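Local coordinates for outer membrane protein Omp121 (Bacteroides thetaiotaomicron, PDB 5FQ8) that is a TonB-dependent receptor of the outer membrane that probably imports nutrients and binds calcium, at residues Pro468-Phe480 with Gly525-Met537. Numbering follows the deposited sequence.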
ATOM      1  N   PRO B 468      -0.376  64.159  -9.100  1.00 49.64           N
ATOM      2  CA  PRO B 468      -0.787  64.948 -10.263  1.00 47.80           C
ATOM      3  C   PRO B 468       0.098  66.156 -10.480  1.00 51.63           C
ATOM      4  O   PRO B 468       0.513  66.820  -9.532  1.00 51.84           O
ATOM      5  CB  PRO B 468      -2.210  65.383  -9.897  1.00 54.15           C
ATOM      6  CG  PRO B 468      -2.213  65.422  -8.424  1.00 45.31           C
ATOM      7  CD  PRO B 468      -1.334  64.287  -7.987  1.00 55.30           C
ATOM      8  N   VAL B 469       0.407  66.430 -11.746  1.00 58.60           N
ATOM      9  CA  VAL B 469       1.084  67.668 -12.146  1.00 57.71           C
ATOM     10  C   VAL B 469       0.367  68.243 -13.362  1.00 63.46           C
ATOM     11  O   VAL B 469      -0.004  67.500 -14.271  1.00 68.46           O
ATOM     12  CB  VAL B 469       2.579  67.443 -12.452  1.00 54.30           C
ATOM     13  CG1 VAL B 469       3.245  66.711 -11.318  1.00 56.08           C
ATOM     14  CG2 VAL B 469       2.764  66.685 -13.743  1.00 57.76           C
ATOM     15  N   ASN B 470       0.147  69.561 -13.359  1.00 68.29           N
ATOM     16  CA  ASN B 470      -0.377  70.351 -14.476  1.00 73.06           C
ATOM     17  C   ASN B 470      -1.252  69.572 -15.445  1.00 76.57           C
ATOM     18  O   ASN B 470      -0.928  69.506 -16.636  1.00 75.08           O
ATOM     19  CB  ASN B 470       0.769  70.977 -15.281  1.00 70.27           C
ATOM     20  CG  ASN B 470       1.802  71.652 -14.417  1.00 64.95           C
ATOM     21  OD1 ASN B 470       1.495  72.187 -13.355  1.00 66.03           O
ATOM     22  ND2 ASN B 470       3.050  71.628 -14.873  1.00 66.71           N
ATOM     23  N   ASP B 471      -2.334  68.966 -14.939  1.00 68.83           N
ATOM     24  CA  ASP B 471      -3.276  68.144 -15.710  1.00 72.94           C
ATOM     25  C   ASP B 471      -2.761  66.731 -15.920  1.00 64.02           C
ATOM     26  O   ASP B 471      -3.556  65.802 -16.075  1.00 65.95           O
ATOM     27  CB  ASP B 471      -3.619  68.742 -17.080  1.00 71.06           C
ATOM     28  CG  ASP B 471      -4.081  70.155 -16.990  1.00 69.69           C
ATOM     29  OD1 ASP B 471      -5.102  70.392 -16.307  1.00 71.67           O
ATOM     30  OD2 ASP B 471      -3.439  71.025 -17.614  1.00 65.91           O
ATOM     31  N   PHE B 472      -1.450  66.551 -15.957  1.00 59.23           N
ATOM     32  CA  PHE B 472      -0.918  65.204 -16.036  1.00 49.95           C
ATOM     33  C   PHE B 472      -1.208  64.440 -14.750  1.00 51.38           C
ATOM     34  O   PHE B 472      -1.691  64.983 -13.758  1.00 54.03           O
ATOM     35  CB  PHE B 472       0.584  65.231 -16.284  1.00 46.42           C
ATOM     36  CG  PHE B 472       0.954  65.633 -17.664  1.00 46.49           C
ATOM     37  CD1 PHE B 472       0.807  64.754 -18.708  1.00 45.92           C
ATOM     38  CD2 PHE B 472       1.466  66.886 -17.915  1.00 47.61           C
ATOM     39  CE1 PHE B 472       1.167  65.109 -19.979  1.00 46.44           C
ATOM     40  CE2 PHE B 472       1.819  67.255 -19.189  1.00 48.15           C
ATOM     41  CZ  PHE B 472       1.662  66.364 -20.226  1.00 47.57           C
ATOM     42  N   ASN B 473      -0.915  63.149 -14.780  1.00 54.04           N
ATOM     43  CA  ASN B 473      -0.972  62.344 -13.575  1.00 53.54           C
ATOM     44  C   ASN B 473       0.040  61.229 -13.719  1.00 51.25           C
ATOM     45  O   ASN B 473       0.155  60.628 -14.788  1.00 42.30           O
ATOM     46  CB  ASN B 473      -2.369  61.775 -13.325  1.00 59.32           C
ATOM     47  CG  ASN B 473      -2.641  61.548 -11.861  1.00 57.89           C
ATOM     48  OD1 ASN B 473      -1.717  61.361 -11.077  1.00 61.73           O
ATOM     49  ND2 ASN B 473      -3.912  61.569 -11.481  1.00 59.67           N
ATOM     50  N   ILE B 474       0.777  60.977 -12.646  1.00 47.10           N
ATOM     51  CA  ILE B 474       1.838  59.980 -12.622  1.00 45.71           C
ATOM     52  C   ILE B 474       1.484  58.947 -11.567  1.00 46.25           C
ATOM     53  O   ILE B 474       1.127  59.308 -10.443  1.00 48.14           O
ATOM     54  CB  ILE B 474       3.198  60.626 -12.313  1.00 45.11           C
ATOM     55  CG1 ILE B 474       3.407  61.840 -13.197  1.00 45.07           C
ATOM     56  CG2 ILE B 474       4.316  59.653 -12.534  1.00 42.23           C
ATOM     57  CD1 ILE B 474       4.684  62.547 -12.917  1.00 47.93           C
ATOM     58  N   ASN B 475       1.569  57.671 -11.928  1.00 52.39           N
ATOM     59  CA  ASN B 475       1.410  56.594 -10.957  1.00 39.52           C
ATOM     60  C   ASN B 475       2.477  55.543 -11.219  1.00 66.22           C
ATOM     61  O   ASN B 475       2.409  54.824 -12.218  1.00 55.56           O
ATOM     62  CB  ASN B 475       0.015  55.980 -11.016  1.00 47.87           C
ATOM     63  CG  ASN B 475      -0.245  55.030  -9.864  1.00 47.03           C
ATOM     64  OD1 ASN B 475       0.573  54.168  -9.557  1.00 50.50           O
ATOM     65  ND2 ASN B 475      -1.383  55.193  -9.209  1.00 54.19           N
ATOM     66  N   ALA B 476       3.451  55.451 -10.321  1.00 53.39           N
ATOM     67  CA  ALA B 476       4.519  54.466 -10.400  1.00 44.65           C
ATOM     68  C   ALA B 476       4.302  53.384  -9.352  1.00 48.02           C
ATOM     69  O   ALA B 476       3.707  53.624  -8.303  1.00 47.71           O
ATOM     70  CB  ALA B 476       5.887  55.117 -10.201  1.00 44.70           C
ATOM     71  N   LEU B 477       4.772  52.180  -9.661  1.00 37.34           N
ATOM     72  CA  LEU B 477       4.695  51.047  -8.746  1.00 42.30           C
ATOM     73  C   LEU B 477       5.952  50.218  -8.926  1.00 39.34           C
ATOM     74  O   LEU B 477       6.236  49.770 -10.039  1.00 42.19           O
ATOM     75  CB  LEU B 477       3.450  50.196  -9.009  1.00 36.34           C
ATOM     76  CG  LEU B 477       2.819  49.378  -7.877  1.00 37.46           C
ATOM     77  CD1 LEU B 477       1.677  48.546  -8.404  1.00 35.77           C
ATOM     78  CD2 LEU B 477       3.812  48.479  -7.197  1.00 40.46           C
ATOM     79  N   VAL B 478       6.696  50.019  -7.842  1.00 38.83           N
ATOM     80  CA  VAL B 478       7.869  49.152  -7.816  1.00 38.19           C
ATOM     81  C   VAL B 478       7.620  48.049  -6.795  1.00 42.70           C
ATOM     82  O   VAL B 478       7.168  48.330  -5.680  1.00 49.56           O
ATOM     83  CB  VAL B 478       9.143  49.945  -7.467  1.00 37.06           C
ATOM     84  CG1 VAL B 478      10.230  49.012  -7.066  1.00 39.92           C
ATOM     85  CG2 VAL B 478       9.589  50.741  -8.650  1.00 37.63           C
ATOM     86  N   GLY B 479       7.922  46.799  -7.165  1.00 42.56           N
ATOM     87  CA  GLY B 479       7.551  45.671  -6.338  1.00 34.34           C
ATOM     88  C   GLY B 479       8.545  44.527  -6.381  1.00 34.00           C
ATOM     89  O   GLY B 479       9.488  44.507  -7.168  1.00 34.21           O
ATOM     90  N   PHE B 480       8.304  43.573  -5.498  1.00 33.50           N
ATOM     91  CA  PHE B 480       9.045  42.329  -5.411  1.00 33.09           C
ATOM     92  C   PHE B 480       8.046  41.199  -5.246  1.00 37.93           C
ATOM     93  O   PHE B 480       7.052  41.346  -4.535  1.00 40.23           O
ATOM     94  CB  PHE B 480      10.017  42.343  -4.236  1.00 33.42           C
ATOM     95  CG  PHE B 480      10.507  40.981  -3.835  1.00 34.73           C
ATOM     96  CD1 PHE B 480       9.826  40.230  -2.899  1.00 35.84           C
ATOM     97  CD2 PHE B 480      11.654  40.455  -4.389  1.00 34.78           C
ATOM     98  CE1 PHE B 480      10.265  38.991  -2.544  1.00 32.10           C
ATOM     99  CE2 PHE B 480      12.102  39.214  -4.024  1.00 32.59           C
ATOM    100  CZ  PHE B 480      11.407  38.485  -3.102  1.00 32.15           C
ATOM    101  N   GLY B 525      10.809  37.582  -8.321  1.00 31.34           N
ATOM    102  CA  GLY B 525      10.835  38.589  -9.361  1.00 38.44           C
ATOM    103  C   GLY B 525      10.801  39.995  -8.808  1.00 38.46           C
ATOM    104  O   GLY B 525      10.420  40.227  -7.655  1.00 39.48           O
ATOM    105  N   VAL B 526      11.206  40.935  -9.650  1.00 32.93           N
ATOM    106  CA  VAL B 526      11.053  42.355  -9.373  1.00 33.55           C
ATOM    107  C   VAL B 526      10.325  42.978 -10.552  1.00 33.66           C
ATOM    108  O   VAL B 526      10.557  42.588 -11.698  1.00 33.57           O
ATOM    109  CB  VAL B 526      12.417  43.027  -9.130  1.00 34.28           C
ATOM    110  CG1 VAL B 526      13.392  42.636 -10.206  1.00 34.40           C
ATOM    111  CG2 VAL B 526      12.257  44.529  -9.064  1.00 34.98           C
ATOM    112  N   PHE B 527       9.417  43.913 -10.278  1.00 33.87           N
ATOM    113  CA  PHE B 527       8.584  44.453 -11.342  1.00 33.95           C
ATOM    114  C   PHE B 527       8.305  45.932 -11.122  1.00 38.29           C
ATOM    115  O   PHE B 527       8.381  46.446 -10.006  1.00 34.91           O
ATOM    116  CB  PHE B 527       7.263  43.692 -11.475  1.00 33.25           C
ATOM    117  CG  PHE B 527       6.445  43.680 -10.224  1.00 33.02           C
ATOM    118  CD1 PHE B 527       6.639  42.705  -9.261  1.00 32.59           C
ATOM    119  CD2 PHE B 527       5.477  44.628 -10.013  1.00 35.62           C
ATOM    120  CE1 PHE B 527       5.889  42.677  -8.113  1.00 32.42           C
ATOM    121  CE2 PHE B 527       4.726  44.603  -8.864  1.00 33.11           C
ATOM    122  CZ  PHE B 527       4.936  43.620  -7.910  1.00 32.68           C
ATOM    123  N   GLY B 528       7.972  46.600 -12.217  1.00 39.25           N
ATOM    124  CA  GLY B 528       7.580  47.998 -12.178  1.00 40.57           C
ATOM    125  C   GLY B 528       6.491  48.278 -13.194  1.00 42.39           C
ATOM    126  O   GLY B 528       6.420  47.649 -14.253  1.00 35.26           O
ATOM    127  N   GLN B 529       5.635  49.244 -12.861  1.00 47.51           N
ATOM    128  CA  GLN B 529       4.464  49.559 -13.678  1.00 39.86           C
ATOM    129  C   GLN B 529       4.231  51.061 -13.653  1.00 40.37           C
ATOM    130  O   GLN B 529       3.815  51.607 -12.631  1.00 42.26           O
ATOM    131  CB  GLN B 529       3.241  48.802 -13.170  1.00 37.27           C
ATOM    132  CG  GLN B 529       2.008  49.013 -13.973  1.00 35.98           C
ATOM    133  CD  GLN B 529       0.962  47.981 -13.660  1.00 38.59           C
ATOM    134  OE1 GLN B 529       1.288  46.854 -13.319  1.00 38.40           O
ATOM    135  NE2 GLN B 529      -0.303  48.362 -13.755  1.00 42.74           N
ATOM    136  N   PHE B 530       4.483  51.725 -14.773  1.00 37.22           N
ATOM    137  CA  PHE B 530       4.379  53.177 -14.868  1.00 38.22           C
ATOM    138  C   PHE B 530       3.084  53.581 -15.557  1.00 38.15           C
ATOM    139  O   PHE B 530       2.859  53.222 -16.714  1.00 37.99           O
ATOM    140  CB  PHE B 530       5.566  53.748 -15.634  1.00 41.39           C
ATOM    141  CG  PHE B 530       5.586  55.244 -15.685  1.00 44.24           C
ATOM    142  CD1 PHE B 530       5.821  55.983 -14.543  1.00 45.40           C
ATOM    143  CD2 PHE B 530       5.396  55.912 -16.881  1.00 47.51           C
ATOM    144  CE1 PHE B 530       5.859  57.362 -14.586  1.00 47.12           C
ATOM    145  CE2 PHE B 530       5.435  57.290 -16.933  1.00 49.67           C
ATOM    146  CZ  PHE B 530       5.666  58.018 -15.781  1.00 50.13           C
ATOM    147  N   GLU B 531       2.259  54.358 -14.862  1.00 41.87           N
ATOM    148  CA  GLU B 531       0.983  54.843 -15.379  1.00 46.93           C
ATOM    149  C   GLU B 531       1.082  56.335 -15.662  1.00 50.03           C
ATOM    150  O   GLU B 531       1.259  57.132 -14.734  1.00 40.05           O
ATOM    151  CB  GLU B 531      -0.142  54.574 -14.379  1.00 56.74           C
ATOM    152  CG  GLU B 531      -1.475  55.194 -14.743  1.00 63.99           C
ATOM    153  CD  GLU B 531      -2.519  54.150 -15.051  1.00 71.11           C
ATOM    154  OE1 GLU B 531      -2.263  52.961 -14.771  1.00 75.41           O
ATOM    155  OE2 GLU B 531      -3.588  54.516 -15.577  1.00 72.46           O
ATOM    156  N   GLY B 532       0.955  56.707 -16.930  1.00 46.52           N
ATOM    157  CA  GLY B 532       0.900  58.107 -17.348  1.00 51.45           C
ATOM    158  C   GLY B 532      -0.509  58.485 -17.775  1.00 55.22           C
ATOM    159  O   GLY B 532      -1.202  57.699 -18.423  1.00 67.46           O
ATOM    160  N   SER B 533      -0.923  59.697 -17.422  1.00 63.25           N
ATOM    161  CA  SER B 533      -2.300  60.134 -17.607  1.00 41.86           C
ATOM    162  C   SER B 533      -2.358  61.617 -17.956  1.00 42.96           C
ATOM    163  O   SER B 533      -1.711  62.435 -17.299  1.00 43.58           O
ATOM    164  CB  SER B 533      -3.103  59.852 -16.339  1.00 53.04           C
ATOM    165  OG  SER B 533      -4.358  60.495 -16.369  1.00 56.26           O
ATOM    166  N   TRP B 534      -3.129  61.963 -18.989  1.00 43.25           N
ATOM    167  CA  TRP B 534      -3.346  63.353 -19.399  1.00 63.58           C
ATOM    168  C   TRP B 534      -4.843  63.646 -19.455  1.00 63.32           C
ATOM    169  O   TRP B 534      -5.519  63.248 -20.407  1.00 56.98           O
ATOM    170  CB  TRP B 534      -2.697  63.642 -20.749  1.00 59.06           C
ATOM    171  CG  TRP B 534      -2.624  65.117 -21.112  1.00 52.03           C
ATOM    172  CD1 TRP B 534      -1.612  65.978 -20.822  1.00 55.14           C
ATOM    173  CD2 TRP B 534      -3.604  65.887 -21.829  1.00 51.09           C
ATOM    174  NE1 TRP B 534      -1.892  67.230 -21.309  1.00 55.84           N
ATOM    175  CE2 TRP B 534      -3.112  67.202 -21.930  1.00 54.57           C
ATOM    176  CE3 TRP B 534      -4.845  65.591 -22.394  1.00 49.65           C
ATOM    177  CZ2 TRP B 534      -3.815  68.216 -22.571  1.00 55.09           C
ATOM    178  CZ3 TRP B 534      -5.544  66.604 -23.027  1.00 47.21           C
ATOM    179  CH2 TRP B 534      -5.024  67.898 -23.112  1.00 51.99           C
ATOM    180  N   LYS B 535      -5.349  64.350 -18.441  1.00 65.98           N
ATOM    181  CA  LYS B 535      -6.689  64.942 -18.475  1.00 66.39           C
ATOM    182  C   LYS B 535      -7.767  63.896 -18.720  1.00 61.68           C
ATOM    183  O   LYS B 535      -8.738  64.148 -19.433  1.00 59.93           O
ATOM    184  CB  LYS B 535      -6.794  66.047 -19.531  1.00 71.92           C
ATOM    185  CG  LYS B 535      -6.020  67.315 -19.201  1.00 70.05           C
ATOM    186  CD  LYS B 535      -6.420  68.478 -20.099  1.00 67.48           C
ATOM    187  CE  LYS B 535      -5.445  69.642 -19.971  1.00 71.86           C
ATOM    188  NZ  LYS B 535      -5.529  70.572 -21.135  1.00 78.38           N
ATOM    189  N   ASN B 536      -7.589  62.710 -18.150  1.00 70.60           N
ATOM    190  CA  ASN B 536      -8.598  61.651 -18.218  1.00 58.36           C
ATOM    191  C   ASN B 536      -9.019  61.350 -19.654  1.00 55.37           C
ATOM    192  O   ASN B 536     -10.153  60.946 -19.916  1.00 55.64           O
ATOM    193  CB  ASN B 536      -9.812  62.011 -17.360  1.00 67.26           C
ATOM    194  CG  ASN B 536      -9.445  62.184 -15.894  1.00 69.51           C
ATOM    195  OD1 ASN B 536      -8.616  61.443 -15.360  1.00 67.42           O
ATOM    196  ND2 ASN B 536     -10.063  63.157 -15.239  1.00 72.77           N
ATOM    197  N   MET B 537      -8.097  61.535 -20.592  1.00 48.06           N
ATOM    198  CA  MET B 537      -8.339  61.359 -22.014  1.00 43.59           C
ATOM    199  C   MET B 537      -7.303  60.414 -22.604  1.00 42.29           C
ATOM    200  O   MET B 537      -7.637  59.521 -23.392  1.00 41.78           O
ATOM    201  CB  MET B 537      -8.312  62.723 -22.704  1.00 46.04           C
ATOM    202  CG  MET B 537      -8.476  62.755 -24.220  1.00 48.86           C
ATOM    203  SD  MET B 537      -8.347  64.454 -24.847  1.00 50.45           S
ATOM    204  CE  MET B 537      -8.849  64.276 -26.547  1.00 52.52           C
TER
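Phe527 lays its ring against Gly479 where strands 472-480 and 525-534 run antiparallel. Its CB leaves on the face of the sheet shared with Leu477 and Gln529. Phe527 CG sits between the backbone N and the carbonyl carbon (chi1 58°), which turns the ring over the neighbouring strand. CD1 then meets the Gly479 carbonyl group. Phe527 CE1 comes within 3.7 Å of Phe480 N, and Phe527 CZ at the tip within 3.7 Å of Gly479 CA. CE2 meets Gly479 CA as well, and Leu477 CD2 lies further out. Gly479 CA stands over the face of the ring as a CH-pi contact, 18° off the ring normal. A CB on Gly479 would clash with CZ: the ring takes up the space a side chain there would need. Without the ring, as with an alanine here, Gly479 CA is likely to lose its CH-pi partner, and a gap would open beside Leu477. The same pair is hydrogen-bonded through its backbones: Gly479 N to Phe527 O is 2.9 Å. Farther along, Asn475 and Glu531 also exchange two bonds, with Glu531 N to Asn475 O at 2.7 Å. On the other face, Ile474 CG2 touches Phe530 CE1 at 3.4 Å. Outside the pair, Phe527 also touches Arg545 of the next strand and Leu152, within the plug domain. Val469-Phe472 forms a type I' turn, which closes the hairpin between strands 446-469 and 472-495. This is neighbouring-strand pairing in the antiparallel transmembrane beta-barrel of a TonB-dependent receptor, with Phe527 on the plug-facing side.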